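Local coordinates for hypothetical protein PA2201 (Pseudomonas aeruginosa, PDB 2FEF) that is of unknown function but probably acts as an immunity protein of the PoNi family, guarding against a PoNe-type DNase toxin, at residues Q229-F234 against R245-G249; W255-S261 against P278-G282; V265-D271 against V285-R289. All coordinates share one frame; numbering follows the deposited sequence.

Contact 1 (Q229-F234 against R245-G249); sequences QYREFF and RRLTG
R246 and F233 make a stacked, cation-pi contact, in which an arginine from the loop after helix 238-243 reaches back to helix 223-234. The guanidinium lies nearly flat on F233, off-centre, with planes 7° apart and centres 4.4 Å apart. R246 CD sits 3.3 Å from the F233 ring centroid, directly over the face. A second ring closes in differently: Y230 is turned 85° to the guanidinium and takes NH2 over its face, with CE2 3.4 Å from that nitrogen. CG of R246 stands anti to the backbone N (chi1 -169°) and the chain bends at chi2, which carries the head group onto F233, with NH2 reaching over Y230. There NE and NH2 both donate to Q229 O, at 2.9 and 3.0 Å, a side-on grip on a single carbonyl. That carbonyl lies where the helix widens into a pi-type turn (229-231). T248 adds CG2 against F233 CZ at 3.6 Å. Beyond the contact, the Y230 hydroxyl is hydrogen-bonded to E259 and W253. With two bonds to one oxygen and an aromatic ring along one face, the guanidinium has little rotational freedom, and its positive charge probably polarises both the carbonyl and the rings.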
ATOM      1  N   GLN B 229      25.359   8.499  23.814  1.00 26.31           N
ATOM      2  CA  GLN B 229      24.135   7.806  23.432  1.00 25.80           C
ATOM      3  C   GLN B 229      23.695   8.051  21.989  1.00 24.67           C
ATOM      4  O   GLN B 229      22.822   7.349  21.478  1.00 23.91           O
ATOM      5  CB  GLN B 229      22.988   8.065  24.444  1.00 25.42           C
ATOM      6  CG  GLN B 229      23.296   7.646  25.910  1.00 26.20           C
ATOM      7  CD  GLN B 229      23.816   6.233  26.013  1.00 29.26           C
ATOM      8  OE1 GLN B 229      23.199   5.284  25.494  1.00 32.00           O
ATOM      9  NE2 GLN B 229      24.972   6.078  26.652  1.00 30.10           N
ATOM     10  N   TYR B 230      24.320   9.033  21.325  1.00 24.24           N
ATOM     11  CA  TYR B 230      23.954   9.331  19.948  1.00 24.19           C
ATOM     12  C   TYR B 230      25.170   9.147  19.073  1.00 24.98           C
ATOM     13  O   TYR B 230      25.206   8.215  18.300  1.00 24.54           O
ATOM     14  CB  TYR B 230      23.350  10.735  19.800  1.00 24.66           C
ATOM     15  CG  TYR B 230      21.937  10.755  20.269  1.00 23.19           C
ATOM     16  CD1 TYR B 230      21.629  10.898  21.626  1.00 25.16           C
ATOM     17  CD2 TYR B 230      20.891  10.520  19.367  1.00 25.32           C
ATOM     18  CE1 TYR B 230      20.292  10.840  22.072  1.00 23.26           C
ATOM     19  CE2 TYR B 230      19.559  10.483  19.796  1.00 25.23           C
ATOM     20  CZ  TYR B 230      19.272  10.629  21.139  1.00 25.09           C
ATOM     21  OH  TYR B 230      17.962  10.597  21.526  1.00 24.94           O
ATOM     22  N   ARG B 231      26.193   9.997  19.241  1.00 24.74           N
ATOM     23  CA  ARG B 231      27.309   9.965  18.320  1.00 26.75           C
ATOM     24  C   ARG B 231      28.032   8.615  18.332  1.00 26.05           C
ATOM     25  O   ARG B 231      28.251   8.052  17.265  1.00 25.66           O
ATOM     26  CB  ARG B 231      28.280  11.144  18.527  1.00 26.79           C
ATOM     27  CG  ARG B 231      29.363  11.193  17.431  1.00 32.93           C
ATOM     28  CD  ARG B 231      30.223  12.422  17.519  1.00 42.64           C
ATOM     29  NE  ARG B 231      31.596  12.127  17.086  1.00 50.00           N
ATOM     30  CZ  ARG B 231      32.695  12.742  17.529  1.00 51.79           C
ATOM     31  NH1 ARG B 231      32.622  13.730  18.428  1.00 54.08           N
ATOM     32  NH2 ARG B 231      33.880  12.361  17.069  1.00 52.44           N
ATOM     33  N   GLU B 232      28.379   8.112  19.520  1.00 25.96           N
ATOM     34  CA  GLU B 232      29.086   6.830  19.640  1.00 26.78           C
ATOM     35  C   GLU B 232      28.221   5.617  19.295  1.00 26.17           C
ATOM     36  O   GLU B 232      28.729   4.571  18.840  1.00 27.07           O
ATOM     37  CB  GLU B 232      29.710   6.693  21.035  1.00 27.09           C
ATOM     38  CG  GLU B 232      30.909   7.632  21.191  1.00 28.31           C
ATOM     39  CD  GLU B 232      31.462   7.725  22.618  1.00 30.02           C
ATOM     40  OE1 GLU B 232      30.971   7.042  23.544  1.00 35.11           O
ATOM     41  OE2 GLU B 232      32.429   8.494  22.805  1.00 35.82           O
ATOM     42  N   PHE B 233      26.923   5.751  19.511  1.00 23.91           N
ATOM     43  CA  PHE B 233      25.991   4.690  19.151  1.00 24.34           C
ATOM     44  C   PHE B 233      25.906   4.570  17.620  1.00 24.53           C
ATOM     45  O   PHE B 233      26.052   3.484  17.067  1.00 24.25           O
ATOM     46  CB  PHE B 233      24.596   4.979  19.722  1.00 22.98           C
ATOM     47  CG  PHE B 233      23.569   3.959  19.297  1.00 24.88           C
ATOM     48  CD1 PHE B 233      23.664   2.651  19.752  1.00 23.29           C
ATOM     49  CD2 PHE B 233      22.562   4.288  18.404  1.00 23.34           C
ATOM     50  CE1 PHE B 233      22.743   1.685  19.342  1.00 20.75           C
ATOM     51  CE2 PHE B 233      21.636   3.329  17.982  1.00 23.65           C
ATOM     52  CZ  PHE B 233      21.718   2.028  18.468  1.00 25.40           C
ATOM     53  N   PHE B 234      25.694   5.696  16.939  1.00 24.56           N
ATOM     54  CA  PHE B 234      25.461   5.643  15.501  1.00 26.55           C
ATOM     55  C   PHE B 234      26.777   5.456  14.726  1.00 26.95           C
ATOM     56  O   PHE B 234      26.767   5.203  13.523  1.00 28.74           O
ATOM     57  CB  PHE B 234      24.622   6.849  15.018  1.00 26.01           C
ATOM     58  CG  PHE B 234      23.167   6.760  15.406  1.00 27.81           C
ATOM     59  CD1 PHE B 234      22.339   5.780  14.848  1.00 29.38           C
ATOM     60  CD2 PHE B 234      22.617   7.660  16.343  1.00 26.21           C
ATOM     61  CE1 PHE B 234      20.963   5.689  15.228  1.00 29.00           C
ATOM     62  CE2 PHE B 234      21.302   7.592  16.729  1.00 27.39           C
ATOM     63  CZ  PHE B 234      20.434   6.600  16.171  1.00 27.43           C
ATOM     64  N   ARG B 245      21.601  -2.936  23.941  1.00 26.19           N
ATOM     65  CA  ARG B 245      20.247  -2.841  24.460  1.00 28.22           C
ATOM     66  C   ARG B 245      19.595  -1.462  24.313  1.00 28.12           C
ATOM     67  O   ARG B 245      18.428  -1.258  24.697  1.00 27.53           O
ATOM     68  CB  ARG B 245      20.133  -3.449  25.867  1.00 30.14           C
ATOM     69  CG  ARG B 245      20.948  -2.780  26.885  1.00 34.29           C
ATOM     70  CD  ARG B 245      21.335  -3.702  28.029  1.00 36.59           C
ATOM     71  NE  ARG B 245      22.000  -2.984  29.133  1.00 42.07           N
ATOM     72  CZ  ARG B 245      23.034  -2.147  29.006  1.00 44.61           C
ATOM     73  NH1 ARG B 245      23.540  -1.878  27.814  1.00 49.81           N
ATOM     74  NH2 ARG B 245      23.569  -1.559  30.074  1.00 44.40           N
ATOM     75  N   ARG B 246      20.308  -0.521  23.687  1.00 25.95           N
ATOM     76  CA  ARG B 246      19.712   0.777  23.433  1.00 26.62           C
ATOM     77  C   ARG B 246      18.399   0.707  22.627  1.00 26.45           C
ATOM     78  O   ARG B 246      18.276   0.028  21.580  1.00 26.71           O
ATOM     79  CB  ARG B 246      20.724   1.709  22.761  1.00 25.55           C
ATOM     80  CG  ARG B 246      20.235   3.161  22.731  1.00 27.42           C
ATOM     81  CD  ARG B 246      20.805   3.789  21.503  1.00 26.00           C
ATOM     82  NE  ARG B 246      20.773   5.244  21.372  1.00 26.63           N
ATOM     83  CZ  ARG B 246      19.865   5.922  20.672  1.00 22.97           C
ATOM     84  NH1 ARG B 246      18.824   5.319  20.077  1.00 22.40           N
ATOM     85  NH2 ARG B 246      20.031   7.234  20.525  1.00 25.41           N
ATOM     86  N   LEU B 247      17.385   1.395  23.132  1.00 26.61           N
ATOM     87  CA  LEU B 247      16.138   1.479  22.411  1.00 26.30           C
ATOM     88  C   LEU B 247      16.407   2.286  21.142  1.00 25.58           C
ATOM     89  O   LEU B 247      17.175   3.262  21.149  1.00 24.92           O
ATOM     90  CB  LEU B 247      15.083   2.208  23.251  1.00 25.69           C
ATOM     91  CG  LEU B 247      13.654   2.238  22.680  1.00 27.96           C
ATOM     92  CD1 LEU B 247      13.091   0.824  22.753  1.00 28.26           C
ATOM     93  CD2 LEU B 247      12.805   3.223  23.477  1.00 26.30           C
ATOM     94  N   THR B 248      15.789   1.867  20.051  1.00 25.49           N
ATOM     95  CA  THR B 248      15.802   2.666  18.812  1.00 26.98           C
ATOM     96  C   THR B 248      14.355   2.842  18.339  1.00 26.85           C
ATOM     97  O   THR B 248      13.458   2.064  18.724  1.00 27.73           O
ATOM     98  CB  THR B 248      16.646   1.994  17.692  1.00 26.91           C
ATOM     99  OG1 THR B 248      16.033   0.740  17.337  1.00 30.03           O
ATOM    100  CG2 THR B 248      18.122   1.779  18.167  1.00 27.44           C
ATOM    101  N   GLY B 249      14.120   3.852  17.527  1.00 27.07           N
ATOM    102  CA  GLY B 249      12.759   4.148  17.033  1.00 27.45           C
ATOM    103  C   GLY B 249      12.879   4.654  15.607  1.00 28.59           C
ATOM    104  O   GLY B 249      12.784   5.863  15.371  1.00 30.01           O
TER

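Contact 2 (W255-S261 against P278-G282); sequences WWAMEVS and PHYLG
H279 and W255 pack most tightly here: the imidazole CE1 presses onto the indole face 3.2 Å from CE2, with the five-membered rings inclined at 33°, neither stacked nor edge-to-face. Two hydrogen bonds fix this pose. H279 ND1 donates to W255 O at 2.8 Å, close to the imidazole plane, and W255 NE1 returns a bond to P278 O at 3.0 Å, approaching from above the carbonyl plane. With chi1 at -178°, W255 turns its indole away from its own backbone N and against the histidine. Next along the chain, A257 N donates to H279 O at 2.9 Å, a purely backbone bond beside the two that use side chains.

The neighbouring W256 is sandwiched, with W255 CD1 over one face and L281 CD2 over the opposite one, the latter 3.5 Å from W256 CE3. At the start of helix 258-267, S261 OG links both segments: it donates to A257 O and accepts from L281 N at 2.9 Å in a nearly straight bond (170°). L281 is itself the N-cap residue of helix 282-292. Y280 is buried against S261 and V260, its CD1 3.5 Å from S261 OG and its ring edge toward V260 CG1. A water donates to both V260 O and Y280 OH, and that hydroxyl is also bonded to D271.

Packing is looser at P278, on the solvent side: of its side chain, CB comes no nearer than 4.4 Å to W255 CZ2.

Helices enclose the rest. Helix 223-234 lies against A257 and V260, helix 146-158 against M258 and S261, and helix 66-93 against W256 and L281, with D92 accepting a hydrogen bond from W256 NE1.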
ATOM      1  N   TRP B 255      17.572   9.413  14.147  1.00 24.37           N
ATOM      2  CA  TRP B 255      18.879  10.026  14.402  1.00 24.44           C
ATOM      3  C   TRP B 255      18.870  11.064  15.531  1.00 24.44           C
ATOM      4  O   TRP B 255      19.910  11.395  16.088  1.00 24.51           O
ATOM      5  CB  TRP B 255      19.264  10.714  13.094  1.00 24.65           C
ATOM      6  CG  TRP B 255      20.583  11.410  12.985  1.00 22.91           C
ATOM      7  CD1 TRP B 255      20.821  12.742  13.095  1.00 24.09           C
ATOM      8  CD2 TRP B 255      21.820  10.795  12.661  1.00 25.75           C
ATOM      9  NE1 TRP B 255      22.142  13.006  12.860  1.00 23.91           N
ATOM     10  CE2 TRP B 255      22.784  11.818  12.579  1.00 24.82           C
ATOM     11  CE3 TRP B 255      22.205   9.473  12.408  1.00 26.84           C
ATOM     12  CZ2 TRP B 255      24.121  11.558  12.287  1.00 27.76           C
ATOM     13  CZ3 TRP B 255      23.539   9.218  12.104  1.00 24.76           C
ATOM     14  CH2 TRP B 255      24.480  10.256  12.050  1.00 25.98           C
ATOM     15  N   TRP B 256      17.695  11.597  15.848  1.00 23.87           N
ATOM     16  CA  TRP B 256      17.612  12.884  16.537  1.00 24.06           C
ATOM     17  C   TRP B 256      17.513  12.814  18.044  1.00 23.65           C
ATOM     18  O   TRP B 256      16.652  12.151  18.584  1.00 23.98           O
ATOM     19  CB  TRP B 256      16.424  13.693  15.968  1.00 23.38           C
ATOM     20  CG  TRP B 256      16.630  13.867  14.498  1.00 24.15           C
ATOM     21  CD1 TRP B 256      15.937  13.258  13.486  1.00 23.83           C
ATOM     22  CD2 TRP B 256      17.650  14.642  13.888  1.00 23.33           C
ATOM     23  NE1 TRP B 256      16.475  13.614  12.277  1.00 21.99           N
ATOM     24  CE2 TRP B 256      17.522  14.475  12.491  1.00 22.01           C
ATOM     25  CE3 TRP B 256      18.677  15.461  14.391  1.00 22.52           C
ATOM     26  CZ2 TRP B 256      18.369  15.098  11.582  1.00 22.75           C
ATOM     27  CZ3 TRP B 256      19.529  16.079  13.487  1.00 24.81           C
ATOM     28  CH2 TRP B 256      19.369  15.900  12.097  1.00 25.38           C
ATOM     29  N   ALA B 257      18.386  13.563  18.717  1.00 23.92           N
ATOM     30  CA  ALA B 257      18.265  13.769  20.151  1.00 24.10           C
ATOM     31  C   ALA B 257      17.160  14.768  20.434  1.00 25.18           C
ATOM     32  O   ALA B 257      17.419  15.887  20.871  1.00 24.56           O
ATOM     33  CB  ALA B 257      19.617  14.294  20.735  1.00 22.82           C
HETATM   34  N   MSE B 258      15.922  14.334  20.227  1.00 26.51           N
HETATM   35  CA  MSE B 258      14.718  15.169  20.389  1.00 28.94           C
HETATM   36  C   MSE B 258      14.519  15.548  21.826  1.00 26.60           C
HETATM   37  O   MSE B 258      14.028  16.636  22.114  1.00 26.41           O
HETATM   38  CB  MSE B 258      13.498  14.304  20.024  1.00 28.85           C
HETATM   39  CG  MSE B 258      13.475  14.047  18.604  1.00 31.93           C
HETATM   40 SE   MSE B 258      11.836  13.018  18.235  1.00 39.62          SE
HETATM   41  CE  MSE B 258      12.189  13.001  16.345  1.00 31.88           C
ATOM     42  N   GLU B 259      14.885  14.635  22.732  1.00 25.55           N
ATOM     43  CA  GLU B 259      14.742  14.897  24.156  1.00 24.95           C
ATOM     44  C   GLU B 259      15.672  16.042  24.624  1.00 25.48           C
ATOM     45  O   GLU B 259      15.217  16.968  25.290  1.00 25.01           O
ATOM     46  CB  GLU B 259      14.903  13.626  25.007  1.00 25.13           C
ATOM     47  CG  GLU B 259      16.311  13.018  25.271  1.00 24.90           C
ATOM     48  CD  GLU B 259      17.016  12.469  24.054  1.00 27.11           C
ATOM     49  OE1 GLU B 259      17.220  13.244  23.090  1.00 31.82           O
ATOM     50  OE2 GLU B 259      17.480  11.308  24.074  1.00 27.66           O
ATOM     51  N   VAL B 260      16.943  15.961  24.264  1.00 24.94           N
ATOM     52  CA  VAL B 260      17.931  17.013  24.629  1.00 24.56           C
ATOM     53  C   VAL B 260      17.525  18.362  24.007  1.00 25.25           C
ATOM     54  O   VAL B 260      17.568  19.415  24.668  1.00 24.86           O
ATOM     55  CB  VAL B 260      19.369  16.629  24.198  1.00 25.18           C
ATOM     56  CG1 VAL B 260      20.409  17.700  24.639  1.00 23.33           C
ATOM     57  CG2 VAL B 260      19.756  15.280  24.767  1.00 24.11           C
ATOM     58  N   SER B 261      17.154  18.333  22.733  1.00 24.18           N
ATOM     59  CA  SER B 261      16.737  19.571  22.057  1.00 24.70           C
ATOM     60  C   SER B 261      15.502  20.179  22.737  1.00 24.62           C
ATOM     61  O   SER B 261      15.486  21.390  23.000  1.00 25.07           O
ATOM     62  CB  SER B 261      16.505  19.330  20.557  1.00 24.24           C
ATOM     63  OG  SER B 261      17.605  18.571  20.014  1.00 24.75           O
ATOM     64  N   PRO B 278      25.832  16.558  15.779  1.00 23.50           N
ATOM     65  CA  PRO B 278      25.050  16.353  14.557  1.00 24.38           C
ATOM     66  C   PRO B 278      23.653  15.784  14.820  1.00 24.74           C
ATOM     67  O   PRO B 278      22.831  15.699  13.887  1.00 24.57           O
ATOM     68  CB  PRO B 278      25.890  15.356  13.752  1.00 25.58           C
ATOM     69  CG  PRO B 278      26.845  14.761  14.715  1.00 26.28           C
ATOM     70  CD  PRO B 278      27.054  15.727  15.817  1.00 24.66           C
ATOM     71  N   HIS B 279      23.386  15.460  16.085  1.00 24.29           N
ATOM     72  CA  HIS B 279      22.095  14.889  16.506  1.00 24.14           C
ATOM     73  C   HIS B 279      21.194  15.910  17.211  1.00 23.92           C
ATOM     74  O   HIS B 279      20.053  15.605  17.529  1.00 24.24           O
ATOM     75  CB  HIS B 279      22.335  13.665  17.399  1.00 23.79           C
ATOM     76  CG  HIS B 279      23.219  12.623  16.760  1.00 23.23           C
ATOM     77  ND1 HIS B 279      22.731  11.607  15.958  1.00 22.98           N
ATOM     78  CD2 HIS B 279      24.565  12.483  16.763  1.00 24.63           C
ATOM     79  CE1 HIS B 279      23.741  10.877  15.517  1.00 23.36           C
ATOM     80  NE2 HIS B 279      24.859  11.377  16.002  1.00 21.95           N
ATOM     81  N   TYR B 280      21.701  17.116  17.456  1.00 23.62           N
ATOM     82  CA  TYR B 280      20.963  18.145  18.181  1.00 24.42           C
ATOM     83  C   TYR B 280      20.192  19.027  17.194  1.00 24.35           C
ATOM     84  O   TYR B 280      20.725  19.459  16.157  1.00 25.30           O
ATOM     85  CB  TYR B 280      21.973  19.035  18.980  1.00 23.77           C
ATOM     86  CG  TYR B 280      21.330  20.031  19.921  1.00 23.37           C
ATOM     87  CD1 TYR B 280      20.764  19.615  21.128  1.00 23.49           C
ATOM     88  CD2 TYR B 280      21.303  21.402  19.613  1.00 23.98           C
ATOM     89  CE1 TYR B 280      20.164  20.523  21.987  1.00 23.99           C
ATOM     90  CE2 TYR B 280      20.720  22.323  20.474  1.00 24.88           C
ATOM     91  CZ  TYR B 280      20.157  21.876  21.675  1.00 22.00           C
ATOM     92  OH  TYR B 280      19.567  22.791  22.528  1.00 24.50           O
ATOM     93  N   LEU B 281      18.969  19.387  17.537  1.00 24.18           N
ATOM     94  CA  LEU B 281      18.145  20.180  16.606  1.00 23.89           C
ATOM     95  C   LEU B 281      18.144  21.659  16.972  1.00 24.63           C
ATOM     96  O   LEU B 281      17.087  22.246  17.267  1.00 23.58           O
ATOM     97  CB  LEU B 281      16.707  19.605  16.603  1.00 23.35           C
ATOM     98  CG  LEU B 281      16.651  18.203  15.971  1.00 25.38           C
ATOM     99  CD1 LEU B 281      15.387  17.449  16.467  1.00 25.45           C
ATOM    100  CD2 LEU B 281      16.670  18.336  14.455  1.00 29.53           C
ATOM    101  N   GLY B 282      19.328  22.272  16.912  1.00 24.38           N
ATOM    102  CA  GLY B 282      19.484  23.693  17.244  1.00 25.33           C
ATOM    103  C   GLY B 282      18.549  24.621  16.494  1.00 24.98           C
ATOM    104  O   GLY B 282      18.032  25.560  17.083  1.00 24.61           O
TER
HETATM  105  O   HOH W   1      19.338  21.532  25.088  1.00 44.52           O

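Contact 3 (V265-D271 against V285-R289); sequences VLYGWDD and VDYAR
W269 O receives NH2 of R289 at 2.9 Å, the direct hydrogen bond between the end of helix 258-267 with its following loop and helix 282-292. The nitrogen arrives in the carbonyl plane on a lone pair, with an N-H...O angle of 151°, although the oxygen is tilted somewhat from the guanidinium plane. R289 has its CG anti to the carbonyl carbon (chi1 -69°) and runs extended from CG to NE, long enough to span the gap between the helices. The same NH2 also bonds G264 O, one residue before V265, so this nitrogen ties the loop to the helix that precedes it. NE is used too: it donates to a water at 2.8 Å, and the water in turn donates to V265 O. Three backbone carbonyls around the end of the helix are thus gathered by one arginine, two directly and one through water.

Behind the guanidinium the contact is apolar. V285 CG1 lies 3.5 Å above its plane, over the centre, and so backs the flat group from within its own helix. V265 pushes CG2 between V285 and A288, 3.8 Å from V285 CA and 3.9 Å from A288 CB, where the two segments come nearest.

D271 comes at V285 from the other direction, OD2 being 3.6 Å from CG1. D271 OD2 to R289 NH1, 4.5 Å, is charge attraction alone, the oxygen lying well out of the guanidinium plane; the carboxylate is held instead by R275 and by the Y280 hydroxyl.

G268, with positive phi, ends the helix and turns the chain toward W269. Helices 258-267 and 282-292, joined through the short helix 272-275, thus pack together in an all-alpha fold, with a helix C-terminus whose carbonyls are bound by an arginine.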
ATOM      1  N   VAL B 265      14.678  24.035  24.959  1.00 26.76           N
ATOM      2  CA  VAL B 265      13.568  24.984  24.887  1.00 26.82           C
ATOM      3  C   VAL B 265      12.961  25.183  26.278  1.00 27.02           C
ATOM      4  O   VAL B 265      12.704  26.315  26.700  1.00 26.84           O
ATOM      5  CB  VAL B 265      12.488  24.502  23.886  1.00 26.93           C
ATOM      6  CG1 VAL B 265      11.258  25.458  23.895  1.00 27.02           C
ATOM      7  CG2 VAL B 265      13.089  24.400  22.450  1.00 27.35           C
ATOM      8  N   LEU B 266      12.729  24.071  26.976  1.00 26.38           N
ATOM      9  CA  LEU B 266      12.095  24.085  28.302  1.00 26.91           C
ATOM     10  C   LEU B 266      12.919  24.799  29.375  1.00 27.42           C
ATOM     11  O   LEU B 266      12.362  25.525  30.221  1.00 26.81           O
ATOM     12  CB  LEU B 266      11.790  22.655  28.728  1.00 25.90           C
ATOM     13  CG  LEU B 266      10.741  21.936  27.871  1.00 27.48           C
ATOM     14  CD1 LEU B 266      10.655  20.456  28.281  1.00 26.11           C
ATOM     15  CD2 LEU B 266       9.374  22.637  27.920  1.00 27.77           C
ATOM     16  N   TYR B 267      14.239  24.596  29.345  1.00 27.93           N
ATOM     17  CA  TYR B 267      15.144  25.197  30.343  1.00 29.06           C
ATOM     18  C   TYR B 267      15.716  26.550  29.964  1.00 28.75           C
ATOM     19  O   TYR B 267      16.112  27.300  30.845  1.00 27.47           O
ATOM     20  CB  TYR B 267      16.299  24.263  30.686  1.00 30.55           C
ATOM     21  CG  TYR B 267      15.948  23.194  31.675  1.00 34.25           C
ATOM     22  CD1 TYR B 267      15.254  22.067  31.285  1.00 35.74           C
ATOM     23  CD2 TYR B 267      16.307  23.312  33.012  1.00 38.12           C
ATOM     24  CE1 TYR B 267      14.929  21.074  32.190  1.00 38.18           C
ATOM     25  CE2 TYR B 267      15.982  22.319  33.937  1.00 39.07           C
ATOM     26  CZ  TYR B 267      15.307  21.199  33.513  1.00 38.62           C
ATOM     27  OH  TYR B 267      14.977  20.204  34.416  1.00 39.62           O
ATOM     28  N   GLY B 268      15.760  26.875  28.680  1.00 28.60           N
ATOM     29  CA  GLY B 268      16.160  28.234  28.268  1.00 29.79           C
ATOM     30  C   GLY B 268      17.645  28.539  28.345  1.00 30.42           C
ATOM     31  O   GLY B 268      18.071  29.683  28.156  1.00 30.01           O
ATOM     32  N   TRP B 269      18.439  27.510  28.593  1.00 30.44           N
ATOM     33  CA  TRP B 269      19.864  27.693  28.779  1.00 31.39           C
ATOM     34  C   TRP B 269      20.631  27.975  27.480  1.00 30.62           C
ATOM     35  O   TRP B 269      20.099  27.794  26.383  1.00 29.74           O
ATOM     36  CB  TRP B 269      20.444  26.465  29.471  1.00 32.82           C
ATOM     37  CG  TRP B 269      20.227  25.167  28.734  1.00 33.56           C
ATOM     38  CD1 TRP B 269      20.112  24.967  27.374  1.00 34.32           C
ATOM     39  CD2 TRP B 269      20.152  23.889  29.329  1.00 35.79           C
ATOM     40  NE1 TRP B 269      19.977  23.640  27.102  1.00 33.73           N
ATOM     41  CE2 TRP B 269      19.984  22.950  28.285  1.00 36.06           C
ATOM     42  CE3 TRP B 269      20.189  23.440  30.657  1.00 37.28           C
ATOM     43  CZ2 TRP B 269      19.861  21.593  28.525  1.00 36.11           C
ATOM     44  CZ3 TRP B 269      20.075  22.100  30.898  1.00 36.59           C
ATOM     45  CH2 TRP B 269      19.910  21.183  29.832  1.00 36.72           C
ATOM     46  N   ASP B 270      21.880  28.427  27.634  1.00 28.83           N
ATOM     47  CA  ASP B 270      22.799  28.589  26.506  1.00 28.60           C
ATOM     48  C   ASP B 270      23.266  27.218  26.054  1.00 27.49           C
ATOM     49  O   ASP B 270      24.042  26.564  26.748  1.00 26.97           O
ATOM     50  CB  ASP B 270      23.992  29.470  26.920  1.00 28.60           C
ATOM     51  CG  ASP B 270      24.928  29.782  25.758  1.00 30.88           C
ATOM     52  OD1 ASP B 270      24.822  29.158  24.684  1.00 31.72           O
ATOM     53  OD2 ASP B 270      25.803  30.649  25.927  1.00 34.76           O
ATOM     54  N   ASP B 271      22.747  26.773  24.910  1.00 26.94           N
ATOM     55  CA  ASP B 271      22.927  25.398  24.456  1.00 26.83           C
ATOM     56  C   ASP B 271      24.098  25.277  23.497  1.00 26.45           C
ATOM     57  O   ASP B 271      24.221  24.291  22.802  1.00 25.02           O
ATOM     58  CB  ASP B 271      21.636  24.851  23.823  1.00 26.71           C
ATOM     59  CG  ASP B 271      21.259  25.580  22.544  1.00 27.16           C
ATOM     60  OD1 ASP B 271      22.018  26.516  22.129  1.00 25.37           O
ATOM     61  OD2 ASP B 271      20.261  25.179  21.927  1.00 27.34           O
ATOM     62  N   VAL B 285      15.223  24.440  18.189  1.00 23.96           N
ATOM     63  CA  VAL B 285      15.326  25.213  19.431  1.00 23.75           C
ATOM     64  C   VAL B 285      15.070  26.687  19.128  1.00 24.61           C
ATOM     65  O   VAL B 285      14.253  27.336  19.785  1.00 23.46           O
ATOM     66  CB  VAL B 285      16.672  24.966  20.148  1.00 24.57           C
ATOM     67  CG1 VAL B 285      16.813  25.903  21.392  1.00 25.08           C
ATOM     68  CG2 VAL B 285      16.789  23.453  20.539  1.00 25.78           C
ATOM     69  N   ASP B 286      15.767  27.217  18.117  1.00 24.33           N
ATOM     70  CA  ASP B 286      15.633  28.622  17.759  1.00 24.92           C
ATOM     71  C   ASP B 286      14.206  28.961  17.330  1.00 24.49           C
ATOM     72  O   ASP B 286      13.668  29.980  17.765  1.00 24.29           O
ATOM     73  CB  ASP B 286      16.661  29.003  16.674  1.00 25.26           C
ATOM     74  CG  ASP B 286      18.109  28.878  17.152  1.00 27.24           C
ATOM     75  OD1 ASP B 286      18.348  28.878  18.393  1.00 28.67           O
ATOM     76  OD2 ASP B 286      19.031  28.787  16.280  1.00 28.02           O
ATOM     77  N   TYR B 287      13.613  28.098  16.494  1.00 24.48           N
ATOM     78  CA  TYR B 287      12.249  28.249  15.985  1.00 25.34           C
ATOM     79  C   TYR B 287      11.227  28.330  17.119  1.00 25.81           C
ATOM     80  O   TYR B 287      10.406  29.260  17.151  1.00 24.66           O
ATOM     81  CB  TYR B 287      11.878  27.083  15.046  1.00 25.15           C
ATOM     82  CG  TYR B 287      10.430  27.052  14.649  1.00 27.60           C
ATOM     83  CD1 TYR B 287       9.934  27.938  13.695  1.00 26.78           C
ATOM     84  CD2 TYR B 287       9.533  26.157  15.246  1.00 25.34           C
ATOM     85  CE1 TYR B 287       8.597  27.921  13.323  1.00 28.18           C
ATOM     86  CE2 TYR B 287       8.195  26.139  14.870  1.00 27.37           C
ATOM     87  CZ  TYR B 287       7.732  27.048  13.928  1.00 27.91           C
ATOM     88  OH  TYR B 287       6.404  27.029  13.545  1.00 28.33           O
ATOM     89  N   ALA B 288      11.267  27.347  18.027  1.00 25.70           N
ATOM     90  CA  ALA B 288      10.338  27.294  19.154  1.00 26.21           C
ATOM     91  C   ALA B 288      10.478  28.547  20.060  1.00 27.45           C
ATOM     92  O   ALA B 288       9.472  29.126  20.480  1.00 27.17           O
ATOM     93  CB  ALA B 288      10.577  26.014  19.953  1.00 26.09           C
ATOM     94  N   ARG B 289      11.721  28.967  20.327  1.00 28.11           N
ATOM     95  CA  ARG B 289      11.959  30.136  21.180  1.00 29.06           C
ATOM     96  C   ARG B 289      11.401  31.382  20.516  1.00 30.24           C
ATOM     97  O   ARG B 289      10.662  32.135  21.161  1.00 31.06           O
ATOM     98  CB  ARG B 289      13.442  30.307  21.509  1.00 28.68           C
ATOM     99  CG  ARG B 289      13.986  29.218  22.446  1.00 28.05           C
ATOM    100  CD  ARG B 289      15.479  29.344  22.649  1.00 29.80           C
ATOM    101  NE  ARG B 289      15.934  28.503  23.751  1.00 28.19           N
ATOM    102  CZ  ARG B 289      17.210  28.304  24.069  1.00 28.67           C
ATOM    103  NH1 ARG B 289      18.174  28.894  23.374  1.00 28.65           N
ATOM    104  NH2 ARG B 289      17.527  27.522  25.084  1.00 27.44           N
TER
HETATM  105  O   HOH W   2      14.004  28.384  25.777  1.00 29.89           O

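How the contacts relate
Contact 1 closes before contact 2 opens, whereas contacts 2 and 3 interleave along the chain. Centres are 12 Å apart from contact 1 to contact 2 and again from contact 2 to contact 3; those of contacts 1 and 3 lie 23 Å apart, and the two do not touch. Y230 OH reaches E259 OE2 at 2.7 Å, a probable hydrogen bond, and F234 CD2 packs on H279 CE1 at 3.5 Å, joining 1 to 2. Between 2 and 3, Y280 OH meets D271 OD2 at 2.6 Å, probably a hydrogen bond. Contacts 2 and 3 share helix 258-267, and both tie it to the region leading into and including helix 282-292.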